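Beta-2-microglobulin (Ctenopharyngodon idella, PDB 5H5Z) serves as the light chain of MHC class I in a bony fish, pairing with the heavy chain that presents peptide and probably influencing which peptides are presented. Local coordinates at residues B[82-86]-B[87-91]; B[72-75]-B[76-79]. The protein carries 1 engineered substitution. One frame throughout, in Å; residues are numbered along the deposited sequence.

In the fold
One strand of an immunoglobulin C1-set sandwich, 79-85, ties the two contacts together. Contact 2 (72-75 with 76-79) is the loop that leads into it from strand 63-71 of the other sheet; contact 1 (82-86 with 87-91) is the hairpin by which it turns back into strand 88-93. The centres of the contacts lie about 23 Å apart, and they follow one another along the chain. Between them Cys81 makes the disulfide to Cys26 that joins the two sheets. Their surroundings differ: in contact 2, Lys75 makes a cation-pi contact with Phe274 of the MHC class I chain, whereas no other protein chain of the assembly touches contact 1.

Contact 1. Residues B[82-86]-B[87-91]; sequences RVKHM and SDNKT
Val83 and Lys90 pair across a two-residue beta hairpin, the F-G hairpin of the immunoglobulin fold, whose strands run antiparallel with their axes 4.6 Å apart. Backbone bonds come first. Val83 N makes a hydrogen bond of 2.7 Å to Lys90 O, and Lys90 N returns the bond to Val83 O. Where the chain reverses, a type II' turn from His85 to Asp88 is closed by Asp88 N on His85 O at 2.8 Å; Met86 takes the positive phi (53°) that this turn needs at its second residue.

On the face bearing Arg82, Lys84, Asn89 and Thr91, two long aliphatic stems lie against short polar side chains. The amide of Asn89 stands among the stems of Arg82 and Lys84, its OD1 3.5 Å from Arg82 CG, with the amide plane steeply inclined (76°) to the guanidinium. Asn89 holds CG opposite its own N, which swings the amide toward these neighbours. Lys84 and Asn89 run alongside each other, as do Arg82 and Thr91.

On the face of His85 and Asp88 a water joins these two. His85 NE2 is hydrogen-bonded to Pro33 O, while Met86, coming from the turn, sets its CG above one face of the ring, toward the rim. In the plane of that imidazole sits the water, 2.7 Å from His85 ND1, and it donates to Asp88 OD2 at 2.6 Å.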
loop_
_atom_site.group_PDB
_atom_site.type_symbol
_atom_site.label_atom_id
_atom_site.label_comp_id
_atom_site.label_asym_id
_atom_site.label_seq_id
_atom_site.Cartn_x
_atom_site.Cartn_y
_atom_site.Cartn_z
ATOM N N ARG B 82 8.559 -9.657 13.577
ATOM C CA ARG B 82 7.706 -9.718 14.757
ATOM C C ARG B 82 6.733 -8.553 14.768
ATOM O O ARG B 82 7.134 -7.384 14.749
ATOM C CB ARG B 82 8.531 -9.739 16.047
ATOM C CG ARG B 82 7.689 -9.749 17.320
ATOM C CD ARG B 82 8.503 -10.148 18.538
ATOM N NE ARG B 82 9.592 -9.216 18.811
ATOM C CZ ARG B 82 10.777 -9.563 19.310
ATOM N NH1 ARG B 82 11.052 -10.835 19.585
ATOM N NH2 ARG B 82 11.701 -8.635 19.525
ATOM N N VAL B 83 5.448 -8.889 14.790
ATOM C CA VAL B 83 4.384 -7.894 14.738
ATOM C C VAL B 83 3.539 -7.942 16.012
ATOM O O VAL B 83 3.077 -9.012 16.426
ATOM C CB VAL B 83 3.492 -8.096 13.494
ATOM C CG1 VAL B 83 2.399 -7.039 13.427
ATOM C CG2 VAL B 83 4.326 -8.076 12.216
ATOM N N LYS B 84 3.358 -6.777 16.633
ATOM C CA LYS B 84 2.534 -6.645 17.830
ATOM C C LYS B 84 1.368 -5.689 17.585
ATOM O O LYS B 84 1.555 -4.473 17.464
ATOM C CB LYS B 84 3.381 -6.197 19.029
ATOM C CG LYS B 84 4.493 -7.173 19.386
ATOM C CD LYS B 84 5.346 -6.683 20.542
ATOM C CE LYS B 84 6.523 -7.620 20.768
ATOM N NZ LYS B 84 7.294 -7.258 21.988
ATOM N N HIS B 85 0.169 -6.261 17.500
ATOM C CA HIS B 85 -1.061 -5.511 17.250
ATOM C C HIS B 85 -2.044 -5.808 18.373
ATOM O O HIS B 85 -2.274 -6.974 18.704
ATOM C CB HIS B 85 -1.654 -5.913 15.900
ATOM C CG HIS B 85 -2.834 -5.095 15.478
ATOM N ND1 HIS B 85 -4.075 -5.646 15.244
ATOM C CD2 HIS B 85 -2.959 -3.769 15.229
ATOM C CE1 HIS B 85 -4.916 -4.696 14.875
ATOM N NE2 HIS B 85 -4.263 -3.548 14.858
ATOM N N MET B 86 -2.625 -4.754 18.947
ATOM C CA MET B 86 -3.422 -4.867 20.171
ATOM C C MET B 86 -2.582 -5.594 21.226
ATOM O O MET B 86 -1.515 -5.105 21.602
ATOM C CB MET B 86 -4.757 -5.584 19.909
ATOM C CG MET B 86 -5.593 -4.982 18.791
ATOM S SD MET B 86 -6.152 -3.309 19.165
ATOM C CE MET B 86 -7.402 -3.614 20.415
ATOM N N SER B 87 -3.040 -6.764 21.669
ATOM C CA SER B 87 -2.287 -7.577 22.627
ATOM C C SER B 87 -1.713 -8.856 22.001
ATOM O O SER B 87 -1.223 -9.742 22.709
ATOM C CB SER B 87 -3.155 -7.910 23.844
ATOM O OG SER B 87 -3.575 -6.724 24.490
ATOM N N ASP B 88 -1.773 -8.939 20.673
ATOM C CA ASP B 88 -1.235 -10.075 19.935
ATOM C C ASP B 88 0.260 -9.911 19.679
ATOM O O ASP B 88 0.761 -8.799 19.581
ATOM C CB ASP B 88 -1.983 -10.268 18.611
ATOM C CG ASP B 88 -3.480 -10.463 18.802
ATOM O OD1 ASP B 88 -3.889 -11.042 19.823
ATOM O OD2 ASP B 88 -4.255 -10.038 17.923
ATOM N N ASN B 89 0.969 -11.028 19.573
ATOM C CA ASN B 89 2.407 -11.005 19.331
ATOM C C ASN B 89 2.765 -12.137 18.384
ATOM O O ASN B 89 2.835 -13.284 18.795
ATOM C CB ASN B 89 3.168 -11.123 20.663
ATOM C CG ASN B 89 4.685 -11.130 20.494
ATOM O OD1 ASN B 89 5.213 -10.987 19.392
ATOM N ND2 ASN B 89 5.392 -11.294 21.607
ATOM N N LYS B 90 2.976 -11.811 17.112
ATOM C CA LYS B 90 3.278 -12.834 16.112
ATOM C C LYS B 90 4.682 -12.673 15.544
ATOM O O LYS B 90 5.161 -11.555 15.368
ATOM C CB LYS B 90 2.240 -12.822 14.986
ATOM C CG LYS B 90 0.798 -12.910 15.465
ATOM C CD LYS B 90 -0.083 -13.644 14.466
ATOM C CE LYS B 90 -1.552 -13.606 14.867
ATOM N NZ LYS B 90 -1.824 -14.044 16.267
ATOM N N THR B 91 5.335 -13.799 15.276
ATOM C CA THR B 91 6.645 -13.801 14.631
ATOM C C THR B 91 6.599 -14.723 13.423
ATOM O O THR B 91 6.268 -15.899 13.549
ATOM C CB THR B 91 7.757 -14.244 15.606
ATOM O OG1 THR B 91 7.829 -13.315 16.690
ATOM C CG2 THR B 91 9.119 -14.301 14.909
HETATM O O HOH W 1 -4.412 -8.204 16.083
HETATM O O HOH W 2 0.890 -6.725 21.556
#

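Contact 2. Residues B[72-75]-B[76-79]; sequences KPEK and SDEY
Pro73 and Tyr79 meet obliquely, Pro73 CA lying 4.1 Å from Tyr79 CE1, where the phenol reaches back across the loop toward the residues that precede the turn. Tyr79 sets CG opposite its carbonyl carbon (chi1 -64°), and from there the long ring carries its hydroxyl to within 3.9 Å of Lys72 O. That gap is too wide for a direct bond, and water fills the role. One water lies in the plane of the ring, 2.6 Å from Tyr79 OH; it donates to Lys72 O and, at 2.7 Å, to Asp77 OD2, and it accepts a weak bond from Glu74 N. A second water joins Tyr79 OH to Lys72 N, so two waters stand between the phenol and the backbone of Lys72.

Glu74 and Asp77 lie alongside each other and point the same way. Asp77 OD2 touches the Glu74 stem at CB, 3.7 Å away, but the bend of Glu74 at chi2 (-74°) takes its carboxylate off, and the two carboxylate planes are 71° apart. The other oxygen, Asp77 OD1, accepts a hydrogen bond from Asn43 ND2, so both carboxylate oxygens of Asp77 have partners. Between the pair runs a type I turn, closed by a long hydrogen bond of 3.3 Å from Asp77 N to Glu74 O, with the donor well above the carbonyl plane.

Residues 72-79 form the E-F loop, which leads into Tyr79, Cys81, Val83 and His85, the Tyr-x-Cys-x-Val-x-His signature of C1-set and MHC immunoglobulin domains.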
loop_
_atom_site.group_PDB
_atom_site.type_symbol
_atom_site.label_atom_id
_atom_site.label_comp_id
_atom_site.label_asym_id
_atom_site.label_seq_id
_atom_site.Cartn_x
_atom_site.Cartn_y
_atom_site.Cartn_z
ATOM N N LYS B 72 22.132 -9.693 4.067
ATOM C CA LYS B 72 22.871 -10.643 3.262
ATOM C C LYS B 72 22.691 -12.014 3.914
ATOM O O LYS B 72 23.442 -12.371 4.823
ATOM C CB LYS B 72 24.346 -10.236 3.188
ATOM C CG LYS B 72 25.152 -10.982 2.132
ATOM C CD LYS B 72 26.462 -10.279 1.807
ATOM C CE LYS B 72 27.554 -10.629 2.803
ATOM N NZ LYS B 72 28.904 -10.231 2.306
ATOM N N PRO B 73 21.672 -12.779 3.466
ATOM C CA PRO B 73 21.377 -14.058 4.122
ATOM C C PRO B 73 22.502 -15.085 3.974
ATOM O O PRO B 73 23.065 -15.248 2.888
ATOM C CB PRO B 73 20.105 -14.537 3.415
ATOM C CG PRO B 73 20.118 -13.851 2.091
ATOM C CD PRO B 73 20.749 -12.512 2.343
ATOM N N GLU B 74 22.838 -15.737 5.081
ATOM C CA GLU B 74 23.829 -16.815 5.095
ATOM C C GLU B 74 23.202 -18.056 5.725
ATOM O O GLU B 74 22.145 -17.972 6.353
ATOM C CB GLU B 74 25.095 -16.396 5.856
ATOM C CG GLU B 74 25.778 -15.124 5.348
ATOM C CD GLU B 74 26.532 -15.294 4.032
ATOM O OE1 GLU B 74 26.566 -16.411 3.477
ATOM O OE2 GLU B 74 27.103 -14.297 3.542
ATOM N N LYS B 75 23.856 -19.202 5.549
ATOM C CA LYS B 75 23.329 -20.494 6.008
ATOM C C LYS B 75 22.909 -20.565 7.476
ATOM O O LYS B 75 21.857 -21.115 7.796
ATOM C CB LYS B 75 24.314 -21.628 5.696
ATOM C CG LYS B 75 23.776 -22.643 4.701
ATOM C CD LYS B 75 22.698 -23.516 5.335
ATOM C CE LYS B 75 21.643 -23.922 4.317
ATOM N NZ LYS B 75 20.856 -25.115 4.748
ATOM N N SER B 76 23.733 -20.010 8.360
ATOM C CA SER B 76 23.524 -20.171 9.799
ATOM C C SER B 76 22.642 -19.091 10.435
ATOM O O SER B 76 22.453 -19.082 11.653
ATOM C CB SER B 76 24.872 -20.259 10.524
ATOM O OG SER B 76 25.635 -19.082 10.328
ATOM N N ASP B 77 22.090 -18.197 9.614
ATOM C CA ASP B 77 21.307 -17.066 10.125
ATOM C C ASP B 77 19.811 -17.182 9.845
ATOM O O ASP B 77 19.402 -17.541 8.739
ATOM C CB ASP B 77 21.843 -15.745 9.562
ATOM C CG ASP B 77 23.261 -15.450 10.012
ATOM O OD1 ASP B 77 23.559 -15.638 11.213
ATOM O OD2 ASP B 77 24.079 -15.029 9.162
ATOM N N GLU B 78 19.008 -16.869 10.860
ATOM C CA GLU B 78 17.551 -16.852 10.749
ATOM C C GLU B 78 17.017 -15.423 10.778
ATOM O O GLU B 78 17.392 -14.633 11.648
ATOM C CB GLU B 78 16.915 -17.660 11.886
ATOM C CG GLU B 78 15.435 -17.361 12.100
ATOM C CD GLU B 78 14.939 -17.770 13.473
ATOM O OE1 GLU B 78 14.737 -18.977 13.691
ATOM O OE2 GLU B 78 14.738 -16.884 14.328
ATOM N N TYR B 79 16.132 -15.112 9.835
ATOM C CA TYR B 79 15.462 -13.813 9.788
ATOM C C TYR B 79 13.967 -13.963 10.004
ATOM O O TYR B 79 13.367 -14.963 9.595
ATOM C CB TYR B 79 15.768 -13.090 8.475
ATOM C CG TYR B 79 17.237 -12.761 8.345
ATOM C CD1 TYR B 79 18.123 -13.666 7.758
ATOM C CD2 TYR B 79 17.750 -11.561 8.840
ATOM C CE1 TYR B 79 19.473 -13.378 7.658
ATOM C CE2 TYR B 79 19.099 -11.265 8.741
ATOM C CZ TYR B 79 19.955 -12.180 8.151
ATOM O OH TYR B 79 21.292 -11.896 8.054
HETATM O O HOH W 3 22.352 -9.550 7.135
HETATM O O HOH W 4 22.762 -13.819 7.161
#